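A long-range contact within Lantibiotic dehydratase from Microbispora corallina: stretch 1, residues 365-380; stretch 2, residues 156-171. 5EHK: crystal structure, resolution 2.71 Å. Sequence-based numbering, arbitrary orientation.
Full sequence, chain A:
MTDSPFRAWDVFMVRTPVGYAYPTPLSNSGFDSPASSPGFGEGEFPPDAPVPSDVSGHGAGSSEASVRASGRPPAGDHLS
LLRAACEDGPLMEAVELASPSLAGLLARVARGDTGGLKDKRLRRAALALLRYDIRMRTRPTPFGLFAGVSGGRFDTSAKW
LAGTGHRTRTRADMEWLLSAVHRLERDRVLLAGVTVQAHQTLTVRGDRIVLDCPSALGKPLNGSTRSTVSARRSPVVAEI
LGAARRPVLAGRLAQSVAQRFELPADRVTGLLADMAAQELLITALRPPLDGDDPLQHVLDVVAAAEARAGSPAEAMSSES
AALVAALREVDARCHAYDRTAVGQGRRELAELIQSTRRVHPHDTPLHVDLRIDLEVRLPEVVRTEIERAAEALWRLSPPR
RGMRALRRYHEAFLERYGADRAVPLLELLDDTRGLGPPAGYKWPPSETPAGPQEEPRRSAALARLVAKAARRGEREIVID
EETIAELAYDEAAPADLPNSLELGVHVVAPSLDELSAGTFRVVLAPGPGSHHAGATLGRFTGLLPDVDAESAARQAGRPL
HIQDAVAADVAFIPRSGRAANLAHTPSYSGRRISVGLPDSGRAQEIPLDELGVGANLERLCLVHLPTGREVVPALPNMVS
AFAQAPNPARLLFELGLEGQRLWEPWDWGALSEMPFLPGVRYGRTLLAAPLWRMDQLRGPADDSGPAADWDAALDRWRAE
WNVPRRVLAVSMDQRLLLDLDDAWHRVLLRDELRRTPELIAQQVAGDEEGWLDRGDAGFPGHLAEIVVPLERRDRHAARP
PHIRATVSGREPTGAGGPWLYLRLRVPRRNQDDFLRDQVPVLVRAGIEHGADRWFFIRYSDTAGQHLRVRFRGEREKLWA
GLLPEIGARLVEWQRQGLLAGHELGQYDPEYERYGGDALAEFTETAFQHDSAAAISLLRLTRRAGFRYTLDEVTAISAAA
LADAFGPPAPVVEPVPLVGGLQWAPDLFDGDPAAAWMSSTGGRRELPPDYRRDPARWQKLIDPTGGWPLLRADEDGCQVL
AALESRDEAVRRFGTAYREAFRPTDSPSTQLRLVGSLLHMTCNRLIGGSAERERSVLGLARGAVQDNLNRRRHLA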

ATOM      1  N   PRO A 365       5.780 -14.342 -42.407  1.00 46.88           N
ATOM      2  CA  PRO A 365       6.596 -15.554 -42.294  1.00 37.70           C
ATOM      3  C   PRO A 365       8.088 -15.253 -42.405  1.00 37.51           C
ATOM      4  O   PRO A 365       8.900 -16.186 -42.398  1.00 37.46           O
ATOM      5  CB  PRO A 365       6.166 -16.351 -43.514  1.00 37.35           C
ATOM      6  CG  PRO A 365       5.937 -15.293 -44.531  1.00 38.61           C
ATOM      7  CD  PRO A 365       5.330 -14.125 -43.792  1.00 40.83           C
ATOM      8  N   LEU A 366       8.456 -13.980 -42.529  1.00 35.03           N
ATOM      9  CA  LEU A 366       9.876 -13.642 -42.630  1.00 35.42           C
ATOM     10  C   LEU A 366      10.334 -12.652 -41.567  1.00 30.06           C
ATOM     11  O   LEU A 366       9.588 -11.779 -41.125  1.00 29.76           O
ATOM     12  CB  LEU A 366      10.225 -13.061 -44.014  1.00 40.06           C
ATOM     13  CG  LEU A 366       9.928 -13.783 -45.321  1.00 31.22           C
ATOM     14  CD1 LEU A 366      10.379 -12.883 -46.445  1.00 42.55           C
ATOM     15  CD2 LEU A 366      10.650 -15.101 -45.393  1.00 27.62           C
ATOM     16  N   HIS A 367      11.588 -12.800 -41.180  1.00 29.28           N
ATOM     17  CA  HIS A 367      12.249 -11.828 -40.332  1.00 33.05           C
ATOM     18  C   HIS A 367      13.532 -11.380 -41.023  1.00 32.82           C
ATOM     19  O   HIS A 367      14.357 -12.208 -41.429  1.00 32.36           O
ATOM     20  CB  HIS A 367      12.537 -12.392 -38.930  1.00 29.70           C
ATOM     21  CG  HIS A 367      13.261 -11.428 -38.042  1.00 30.46           C
ATOM     22  ND1 HIS A 367      12.615 -10.427 -37.346  1.00 23.99           N
ATOM     23  CD2 HIS A 367      14.580 -11.298 -37.754  1.00 33.14           C
ATOM     24  CE1 HIS A 367      13.506  -9.727 -36.665  1.00 31.63           C
ATOM     25  NE2 HIS A 367      14.707 -10.235 -36.893  1.00 27.21           N
ATOM     26  N   VAL A 368      13.672 -10.075 -41.212  1.00 32.98           N
ATOM     27  CA  VAL A 368      14.804  -9.549 -41.973  1.00 34.13           C
ATOM     28  C   VAL A 368      15.667  -8.653 -41.124  1.00 29.43           C
ATOM     29  O   VAL A 368      15.173  -7.739 -40.489  1.00 35.29           O
ATOM     30  CB  VAL A 368      14.348  -8.758 -43.234  1.00 38.14           C
ATOM     31  CG1 VAL A 368      15.527  -8.023 -43.870  1.00 36.23           C
ATOM     32  CG2 VAL A 368      13.663  -9.690 -44.240  1.00 29.96           C
ATOM     33  N   ASP A 369      16.960  -8.935 -41.098  1.00 31.97           N
ATOM     34  CA  ASP A 369      17.909  -8.020 -40.487  1.00 33.20           C
ATOM     35  C   ASP A 369      18.768  -7.428 -41.603  1.00 37.89           C
ATOM     36  O   ASP A 369      19.127  -8.123 -42.565  1.00 39.89           O
ATOM     37  CB  ASP A 369      18.821  -8.729 -39.480  1.00 37.54           C
ATOM     38  CG  ASP A 369      18.052  -9.506 -38.399  1.00 38.23           C
ATOM     39  OD1 ASP A 369      16.874  -9.165 -38.099  1.00 32.37           O
ATOM     40  OD2 ASP A 369      18.668 -10.456 -37.836  1.00 32.22           O
ATOM     41  N   LEU A 370      19.113  -6.153 -41.466  1.00 32.96           N
ATOM     42  CA  LEU A 370      19.846  -5.455 -42.494  1.00 24.64           C
ATOM     43  C   LEU A 370      21.241  -5.122 -42.016  1.00 29.93           C
ATOM     44  O   LEU A 370      21.406  -4.491 -40.979  1.00 30.80           O
ATOM     45  CB  LEU A 370      19.138  -4.160 -42.811  1.00 28.54           C
ATOM     46  CG  LEU A 370      19.708  -3.435 -44.019  1.00 34.04           C
ATOM     47  CD1 LEU A 370      19.725  -4.376 -45.217  1.00 32.56           C
ATOM     48  CD2 LEU A 370      18.911  -2.172 -44.294  1.00 32.82           C
ATOM     49  N   ARG A 371      22.256  -5.539 -42.765  1.00 33.27           N
ATOM     50  CA  ARG A 371      23.609  -5.097 -42.453  1.00 34.79           C
ATOM     51  C   ARG A 371      23.907  -3.819 -43.222  1.00 37.51           C
ATOM     52  O   ARG A 371      23.833  -3.795 -44.457  1.00 38.68           O
ATOM     53  CB  ARG A 371      24.670  -6.150 -42.747  1.00 35.26           C
ATOM     54  CG  ARG A 371      26.060  -5.681 -42.340  1.00 36.43           C
ATOM     55  CD  ARG A 371      27.085  -6.765 -42.526  1.00 40.67           C
ATOM     56  NE  ARG A 371      27.119  -7.195 -43.910  1.00 49.40           N
ATOM     57  CZ  ARG A 371      27.806  -6.555 -44.845  1.00 60.62           C
ATOM     58  NH1 ARG A 371      28.523  -5.486 -44.513  1.00 52.57           N
ATOM     59  NH2 ARG A 371      27.784  -6.986 -46.100  1.00 63.79           N
ATOM     60  N   ILE A 372      24.179  -2.750 -42.480  1.00 33.62           N
ATOM     61  CA  ILE A 372      24.489  -1.453 -43.060  1.00 34.65           C
ATOM     62  C   ILE A 372      25.950  -1.342 -43.504  1.00 37.63           C
ATOM     63  O   ILE A 372      26.862  -1.679 -42.741  1.00 38.82           O
ATOM     64  CB  ILE A 372      24.188  -0.335 -42.051  1.00 32.90           C
ATOM     65  CG1 ILE A 372      22.680  -0.228 -41.813  1.00 30.46           C
ATOM     66  CG2 ILE A 372      24.765   0.995 -42.523  1.00 34.92           C
ATOM     67  CD1 ILE A 372      21.823  -0.069 -43.072  1.00 28.56           C
ATOM     68  N   ASP A 373      26.169  -0.890 -44.740  1.00 41.50           N
ATOM     69  CA  ASP A 373      27.523  -0.580 -45.219  1.00 42.75           C
ATOM     70  C   ASP A 373      27.948   0.778 -44.682  1.00 39.23           C
ATOM     71  O   ASP A 373      27.560   1.823 -45.203  1.00 40.04           O
ATOM     72  CB  ASP A 373      27.598  -0.617 -46.757  1.00 44.58           C
ATOM     73  CG  ASP A 373      29.019  -0.391 -47.289  1.00 48.53           C
ATOM     74  OD1 ASP A 373      29.978  -0.403 -46.485  1.00 47.22           O
ATOM     75  OD2 ASP A 373      29.176  -0.207 -48.518  1.00 48.15           O
ATOM     76  N   LEU A 374      28.752   0.744 -43.631  1.00 38.41           N
ATOM     77  CA  LEU A 374      29.118   1.940 -42.892  1.00 35.48           C
ATOM     78  C   LEU A 374      30.244   1.551 -41.967  1.00 38.12           C
ATOM     79  O   LEU A 374      30.160   0.569 -41.224  1.00 39.73           O
ATOM     80  CB  LEU A 374      27.930   2.472 -42.084  1.00 39.73           C
ATOM     81  CG  LEU A 374      28.017   3.673 -41.126  1.00 42.24           C
ATOM     82  CD1 LEU A 374      28.196   5.020 -41.841  1.00 37.59           C
ATOM     83  CD2 LEU A 374      26.764   3.714 -40.242  1.00 30.26           C
ATOM     84  N   GLU A 375      31.318   2.313 -42.038  1.00 40.37           N
ATOM     85  CA  GLU A 375      32.416   2.123 -41.129  1.00 46.46           C
ATOM     86  C   GLU A 375      32.436   3.296 -40.172  1.00 42.86           C
ATOM     87  O   GLU A 375      32.364   4.448 -40.582  1.00 41.05           O
ATOM     88  CB  GLU A 375      33.727   1.966 -41.892  1.00 49.90           C
ATOM     89  CG  GLU A 375      34.905   1.605 -41.009  1.00 60.03           C
ATOM     90  CD  GLU A 375      36.191   1.413 -41.801  1.00 74.80           C
ATOM     91  OE1 GLU A 375      36.203   1.715 -43.024  1.00 71.25           O
ATOM     92  OE2 GLU A 375      37.196   0.988 -41.181  1.00 73.57           O
ATOM     93  N   VAL A 376      32.454   2.988 -38.885  1.00 40.35           N
ATOM     94  CA  VAL A 376      32.491   4.025 -37.880  1.00 37.41           C
ATOM     95  C   VAL A 376      33.631   3.801 -36.913  1.00 40.65           C
ATOM     96  O   VAL A 376      33.810   2.702 -36.381  1.00 39.51           O
ATOM     97  CB  VAL A 376      31.173   4.124 -37.108  1.00 32.77           C
ATOM     98  CG1 VAL A 376      31.333   5.082 -35.938  1.00 34.66           C
ATOM     99  CG2 VAL A 376      30.058   4.604 -38.023  1.00 36.96           C
ATOM    100  N   ARG A 377      34.424   4.843 -36.709  1.00 32.68           N
ATOM    101  CA  ARG A 377      35.459   4.787 -35.703  1.00 36.66           C
ATOM    102  C   ARG A 377      35.394   6.029 -34.857  1.00 35.21           C
ATOM    103  O   ARG A 377      35.135   7.117 -35.356  1.00 34.79           O
ATOM    104  CB  ARG A 377      36.840   4.627 -36.333  1.00 45.29           C
ATOM    105  CG  ARG A 377      37.110   3.213 -36.783  1.00 50.91           C
ATOM    106  CD  ARG A 377      38.275   3.152 -37.729  1.00 67.32           C
ATOM    107  NE  ARG A 377      38.305   1.871 -38.423  1.00 72.87           N
ATOM    108  CZ  ARG A 377      39.083   0.857 -38.068  1.00 71.81           C
ATOM    109  NH1 ARG A 377      39.905   0.985 -37.033  1.00 68.02           N
ATOM    110  NH2 ARG A 377      39.042  -0.276 -38.755  1.00 74.59           N
ATOM    111  N   LEU A 378      35.612   5.866 -33.564  1.00 31.01           N
ATOM    112  CA  LEU A 378      35.542   7.007 -32.681  1.00 34.58           C
ATOM    113  C   LEU A 378      36.806   7.026 -31.839  1.00 36.40           C
ATOM    114  O   LEU A 378      37.314   5.980 -31.453  1.00 33.92           O
ATOM    115  CB  LEU A 378      34.300   6.914 -31.792  1.00 36.17           C
ATOM    116  CG  LEU A 378      32.918   6.771 -32.427  1.00 31.86           C
ATOM    117  CD1 LEU A 378      31.914   6.480 -31.323  1.00 40.40           C
ATOM    118  CD2 LEU A 378      32.508   8.036 -33.186  1.00 27.36           C
ATOM    119  N   PRO A 379      37.336   8.226 -31.582  1.00 40.30           N
ATOM    120  CA  PRO A 379      38.583   8.375 -30.835  1.00 37.05           C
ATOM    121  C   PRO A 379      38.375   8.018 -29.383  1.00 35.31           C
ATOM    122  O   PRO A 379      37.240   7.912 -28.930  1.00 35.42           O
ATOM    123  CB  PRO A 379      38.867   9.869 -30.948  1.00 33.11           C
ATOM    124  CG  PRO A 379      37.529  10.489 -31.070  1.00 30.49           C
ATOM    125  CD  PRO A 379      36.777   9.533 -31.966  1.00 37.86           C
ATOM    126  N   GLU A 380      39.472   7.876 -28.658  1.00 34.75           N
ATOM    127  CA  GLU A 380      39.427   7.539 -27.252  1.00 32.46           C
ATOM    128  C   GLU A 380      38.773   8.600 -26.358  1.00 28.69           C
ATOM    129  O   GLU A 380      38.304   8.287 -25.269  1.00 35.88           O
ATOM    130  CB  GLU A 380      40.849   7.244 -26.762  1.00 32.46           C
ATOM    131  CG  GLU A 380      41.471   6.019 -27.380  1.00 35.50           C
ATOM    132  CD  GLU A 380      40.746   4.744 -26.982  1.00 46.18           C
ATOM    133  OE1 GLU A 380      40.224   4.702 -25.832  1.00 43.21           O
ATOM    134  OE2 GLU A 380      40.695   3.800 -27.816  1.00 39.02           O
TER
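Stretch 2 156-171: TSAKWLAGTGHRTRTR

Stretch 2 runs antiparallel along stretch 1 as two short ladders joined through loops. Strand 167-171 lies beside strand 366-371, their N-to-C directions at 156° and their axes approaching to 4.7 Å; strand 159-162 lies beside the strand that begins at Leu-374, at 174° and 4.6 Å. In the first ladder His-367 pairs with Arg-171, Asp-369 with Arg-169 and Arg-371 with Arg-167, each through two backbone hydrogen bonds; Arg-371 N to Arg-167 O, at 2.6 Å, is the shortest. In the second, Glu-375 pairs with Leu-161 and Arg-377 with Lys-159.

Between them the register shifts by two, and Asp-373 manages the step. Its t rotamer (chi1 -176°) carries OD2 to Gly-165 N at 3.0 Å and, weakly, to Thr-164 N at 3.2 Å, while Asp-373 O accepts from Gly-163 N at 2.9 Å. An ideal CB on Gly-163 would fall 2.1 Å from Asp-373 OD2, so this tight seat suits glycine. His-166, chi1 m, places ND1 2.9 Å from Asp-373 N as acceptor, and Ile-372, m,m, brings CD1 over one face of that ring.

Charge gathers on the face bearing Asp-369 and Glu-375. Arg-169 leaves in t,t and turns p at chi3, with NH2 3.2 Å from Asp-369 OD2 in a salt bridge; a water accepts from Arg-169 NE at 2.6 Å and donates weakly to Asp-369 OD2 at 2.8 Å. Extended t,t Glu-375 offers OE2 both to Arg-377 NE at 3.1 Å and, weakly, to Lys-159 NZ at 3.3 Å, a shared anion between two cations whose NE and NZ lie 4.2 Å apart.

The other face is more apolar. Trp-160, chi1 t and chi2 -75°, presents a ring face to Val-376 CG2, 3.9 Å from Trp-160 CE3, and Leu-374, t,p, sets CD1 3.8 Å from Ala-162 CB.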

ATOM      1  N   THR A 156      42.291   5.842 -32.356  1.00 59.38           N
ATOM      2  CA  THR A 156      42.921   7.117 -32.051  1.00 53.97           C
ATOM      3  C   THR A 156      42.508   8.127 -33.110  1.00 48.99           C
ATOM      4  O   THR A 156      42.715   9.327 -32.957  1.00 48.21           O
ATOM      5  CB  THR A 156      44.461   6.982 -31.934  1.00 52.85           C
ATOM      6  OG1 THR A 156      44.961   6.247 -33.057  1.00 49.39           O
ATOM      7  CG2 THR A 156      44.833   6.221 -30.655  1.00 53.07           C
ATOM      8  N   SER A 157      41.826   7.637 -34.139  1.00 48.89           N
ATOM      9  CA  SER A 157      41.419   8.486 -35.252  1.00 55.75           C
ATOM     10  C   SER A 157      39.955   8.301 -35.649  1.00 54.72           C
ATOM     11  O   SER A 157      39.533   7.193 -36.002  1.00 53.53           O
ATOM     12  CB  SER A 157      42.328   8.226 -36.456  1.00 62.94           C
ATOM     13  OG  SER A 157      42.274   6.862 -36.851  1.00 72.06           O
ATOM     14  N   ALA A 158      39.194   9.391 -35.625  1.00 49.21           N
ATOM     15  CA  ALA A 158      37.796   9.363 -36.049  1.00 44.01           C
ATOM     16  C   ALA A 158      37.686   8.942 -37.505  1.00 47.23           C
ATOM     17  O   ALA A 158      38.587   9.214 -38.296  1.00 52.02           O
ATOM     18  CB  ALA A 158      37.150  10.716 -35.852  1.00 42.29           C
ATOM     19  N   LYS A 159      36.602   8.243 -37.837  1.00 40.12           N
ATOM     20  CA  LYS A 159      36.304   7.851 -39.211  1.00 40.17           C
ATOM     21  C   LYS A 159      34.792   7.655 -39.372  1.00 40.51           C
ATOM     22  O   LYS A 159      34.135   7.159 -38.460  1.00 46.26           O
ATOM     23  CB  LYS A 159      37.064   6.560 -39.572  1.00 45.38           C
ATOM     24  CG  LYS A 159      36.766   6.027 -40.983  1.00 51.32           C
ATOM     25  CD  LYS A 159      37.331   4.627 -41.256  1.00 54.00           C
ATOM     26  CE  LYS A 159      38.825   4.613 -41.549  1.00 50.82           C
ATOM     27  NZ  LYS A 159      39.198   3.347 -42.258  1.00 46.28           N
ATOM     28  N   TRP A 160      34.234   8.023 -40.522  1.00 35.82           N
ATOM     29  CA  TRP A 160      32.813   7.799 -40.763  1.00 33.98           C
ATOM     30  C   TRP A 160      32.489   7.492 -42.222  1.00 37.90           C
ATOM     31  O   TRP A 160      31.922   8.315 -42.929  1.00 36.74           O
ATOM     32  CB  TRP A 160      31.981   8.987 -40.292  1.00 38.33           C
ATOM     33  CG  TRP A 160      30.503   8.678 -40.171  1.00 44.34           C
ATOM     34  CD1 TRP A 160      29.595   8.537 -41.196  1.00 40.16           C
ATOM     35  CD2 TRP A 160      29.762   8.492 -38.959  1.00 47.98           C
ATOM     36  NE1 TRP A 160      28.345   8.268 -40.694  1.00 37.82           N
ATOM     37  CE2 TRP A 160      28.416   8.236 -39.324  1.00 50.42           C
ATOM     38  CE3 TRP A 160      30.100   8.520 -37.600  1.00 46.87           C
ATOM     39  CZ2 TRP A 160      27.410   8.004 -38.372  1.00 44.21           C
ATOM     40  CZ3 TRP A 160      29.096   8.293 -36.653  1.00 50.04           C
ATOM     41  CH2 TRP A 160      27.769   8.042 -37.047  1.00 42.85           C
ATOM     42  N   LEU A 161      32.856   6.298 -42.667  1.00 43.43           N
ATOM     43  CA  LEU A 161      32.702   5.921 -44.063  1.00 44.07           C
ATOM     44  C   LEU A 161      31.347   5.306 -44.416  1.00 40.16           C
ATOM     45  O   LEU A 161      31.186   4.091 -44.403  1.00 39.51           O
ATOM     46  CB  LEU A 161      33.833   4.971 -44.467  1.00 52.39           C
ATOM     47  CG  LEU A 161      34.237   5.029 -45.940  1.00 57.57           C
ATOM     48  CD1 LEU A 161      34.787   6.410 -46.279  1.00 49.77           C
ATOM     49  CD2 LEU A 161      35.254   3.928 -46.238  1.00 53.31           C
ATOM     50  N   ALA A 162      30.390   6.148 -44.784  1.00 42.46           N
ATOM     51  CA  ALA A 162      29.107   5.650 -45.257  1.00 42.15           C
ATOM     52  C   ALA A 162      29.253   5.087 -46.660  1.00 42.56           C
ATOM     53  O   ALA A 162      29.752   5.767 -47.553  1.00 51.97           O
ATOM     54  CB  ALA A 162      28.062   6.752 -45.234  1.00 42.09           C
ATOM     55  N   GLY A 163      28.805   3.849 -46.845  1.00 40.42           N
ATOM     56  CA  GLY A 163      28.822   3.191 -48.140  1.00 37.74           C
ATOM     57  C   GLY A 163      27.417   3.035 -48.694  1.00 42.07           C
ATOM     58  O   GLY A 163      26.521   3.817 -48.364  1.00 49.37           O
ATOM     59  N   THR A 164      27.226   2.057 -49.571  1.00 42.26           N
ATOM     60  CA  THR A 164      25.914   1.819 -50.167  1.00 39.57           C
ATOM     61  C   THR A 164      25.632   0.331 -50.369  1.00 39.54           C
ATOM     62  O   THR A 164      24.526  -0.049 -50.761  1.00 41.74           O
ATOM     63  CB  THR A 164      25.774   2.533 -51.526  1.00 37.11           C
ATOM     64  OG1 THR A 164      24.401   2.888 -51.738  1.00 39.65           O
ATOM     65  CG2 THR A 164      26.271   1.623 -52.670  1.00 30.88           C
ATOM     66  N   GLY A 165      26.627  -0.510 -50.107  1.00 38.13           N
ATOM     67  CA  GLY A 165      26.476  -1.942 -50.306  1.00 41.85           C
ATOM     68  C   GLY A 165      25.787  -2.707 -49.181  1.00 44.22           C
ATOM     69  O   GLY A 165      26.352  -3.652 -48.639  1.00 45.57           O
ATOM     70  N   HIS A 166      24.558  -2.323 -48.854  1.00 45.46           N
ATOM     71  CA  HIS A 166      23.815  -2.931 -47.750  1.00 43.71           C
ATOM     72  C   HIS A 166      23.360  -4.343 -48.083  1.00 49.54           C
ATOM     73  O   HIS A 166      22.880  -4.610 -49.189  1.00 59.62           O
ATOM     74  CB  HIS A 166      22.603  -2.077 -47.380  1.00 43.85           C
ATOM     75  CG  HIS A 166      22.922  -0.630 -47.180  1.00 35.99           C
ATOM     76  ND1 HIS A 166      24.067  -0.202 -46.544  1.00 37.47           N
ATOM     77  CD2 HIS A 166      22.259   0.488 -47.556  1.00 30.78           C
ATOM     78  CE1 HIS A 166      24.089   1.118 -46.525  1.00 40.69           C
ATOM     79  NE2 HIS A 166      23.004   1.562 -47.134  1.00 38.91           N
ATOM     80  N   ARG A 167      23.521  -5.241 -47.116  1.00 50.95           N
ATOM     81  CA  ARG A 167      23.145  -6.643 -47.269  1.00 48.35           C
ATOM     82  C   ARG A 167      22.117  -7.119 -46.254  1.00 40.36           C
ATOM     83  O   ARG A 167      22.140  -6.744 -45.082  1.00 37.79           O
ATOM     84  CB  ARG A 167      24.385  -7.513 -47.129  1.00 53.79           C
ATOM     85  CG  ARG A 167      25.346  -7.405 -48.270  1.00 59.90           C
ATOM     86  CD  ARG A 167      24.675  -7.786 -49.569  1.00 62.85           C
ATOM     87  NE  ARG A 167      25.627  -8.545 -50.370  1.00 78.77           N
ATOM     88  CZ  ARG A 167      25.836  -9.852 -50.221  1.00 79.28           C
ATOM     89  NH1 ARG A 167      25.164 -10.534 -49.297  1.00 72.24           N
ATOM     90  NH2 ARG A 167      26.729 -10.476 -50.978  1.00 81.54           N
ATOM     91  N   THR A 168      21.252  -8.003 -46.726  1.00 39.38           N
ATOM     92  CA  THR A 168      20.135  -8.521 -45.965  1.00 33.93           C
ATOM     93  C   THR A 168      20.460  -9.923 -45.465  1.00 36.57           C
ATOM     94  O   THR A 168      21.212 -10.648 -46.109  1.00 38.56           O
ATOM     95  CB  THR A 168      18.876  -8.541 -46.853  1.00 31.22           C
ATOM     96  OG1 THR A 168      18.272  -7.248 -46.832  1.00 29.12           O
ATOM     97  CG2 THR A 168      17.870  -9.496 -46.332  1.00 40.03           C
ATOM     98  N   ARG A 169      19.988 -10.276 -44.272  1.00 37.70           N
ATOM     99  CA  ARG A 169      19.889 -11.691 -43.902  1.00 37.28           C
ATOM    100  C   ARG A 169      18.419 -11.997 -43.655  1.00 33.87           C
ATOM    101  O   ARG A 169      17.769 -11.269 -42.906  1.00 36.08           O
ATOM    102  CB  ARG A 169      20.631 -12.012 -42.621  1.00 37.01           C
ATOM    103  CG  ARG A 169      20.135 -13.310 -42.036  1.00 35.09           C
ATOM    104  CD  ARG A 169      21.029 -13.804 -40.950  1.00 38.13           C
ATOM    105  NE  ARG A 169      20.810 -12.983 -39.768  1.00 38.67           N
ATOM    106  CZ  ARG A 169      21.622 -12.943 -38.722  1.00 41.19           C
ATOM    107  NH1 ARG A 169      22.737 -13.671 -38.707  1.00 40.86           N
ATOM    108  NH2 ARG A 169      21.328 -12.153 -37.703  1.00 40.42           N
ATOM    109  N   THR A 170      17.905 -13.073 -44.248  1.00 36.67           N
ATOM    110  CA  THR A 170      16.484 -13.420 -44.145  1.00 36.01           C
ATOM    111  C   THR A 170      16.254 -14.804 -43.527  1.00 32.34           C
ATOM    112  O   THR A 170      16.871 -15.788 -43.921  1.00 36.25           O
ATOM    113  CB  THR A 170      15.798 -13.335 -45.518  1.00 38.17           C
ATOM    114  OG1 THR A 170      16.037 -12.040 -46.066  1.00 36.63           O
ATOM    115  CG2 THR A 170      14.282 -13.570 -45.406  1.00 35.00           C
ATOM    116  N   ARG A 171      15.353 -14.861 -42.554  1.00 34.19           N
ATOM    117  CA  ARG A 171      15.076 -16.098 -41.838  1.00 36.61           C
ATOM    118  C   ARG A 171      13.594 -16.336 -41.664  1.00 32.92           C
ATOM    119  O   ARG A 171      12.775 -15.423 -41.787  1.00 32.16           O
ATOM    120  CB  ARG A 171      15.768 -16.112 -40.474  1.00 31.72           C
ATOM    121  CG  ARG A 171      17.262 -16.337 -40.544  1.00 33.98           C
ATOM    122  CD  ARG A 171      17.930 -16.014 -39.227  1.00 32.76           C
ATOM    123  NE  ARG A 171      19.323 -16.451 -39.219  1.00 42.66           N
ATOM    124  CZ  ARG A 171      20.170 -16.237 -38.216  1.00 40.74           C
ATOM    125  NH1 ARG A 171      19.764 -15.569 -37.142  1.00 41.50           N
ATOM    126  NH2 ARG A 171      21.423 -16.683 -38.289  1.00 33.99           N
TER
HETATM  127  O   HOH W   1      18.282 -12.501 -39.750  1.00 32.05           O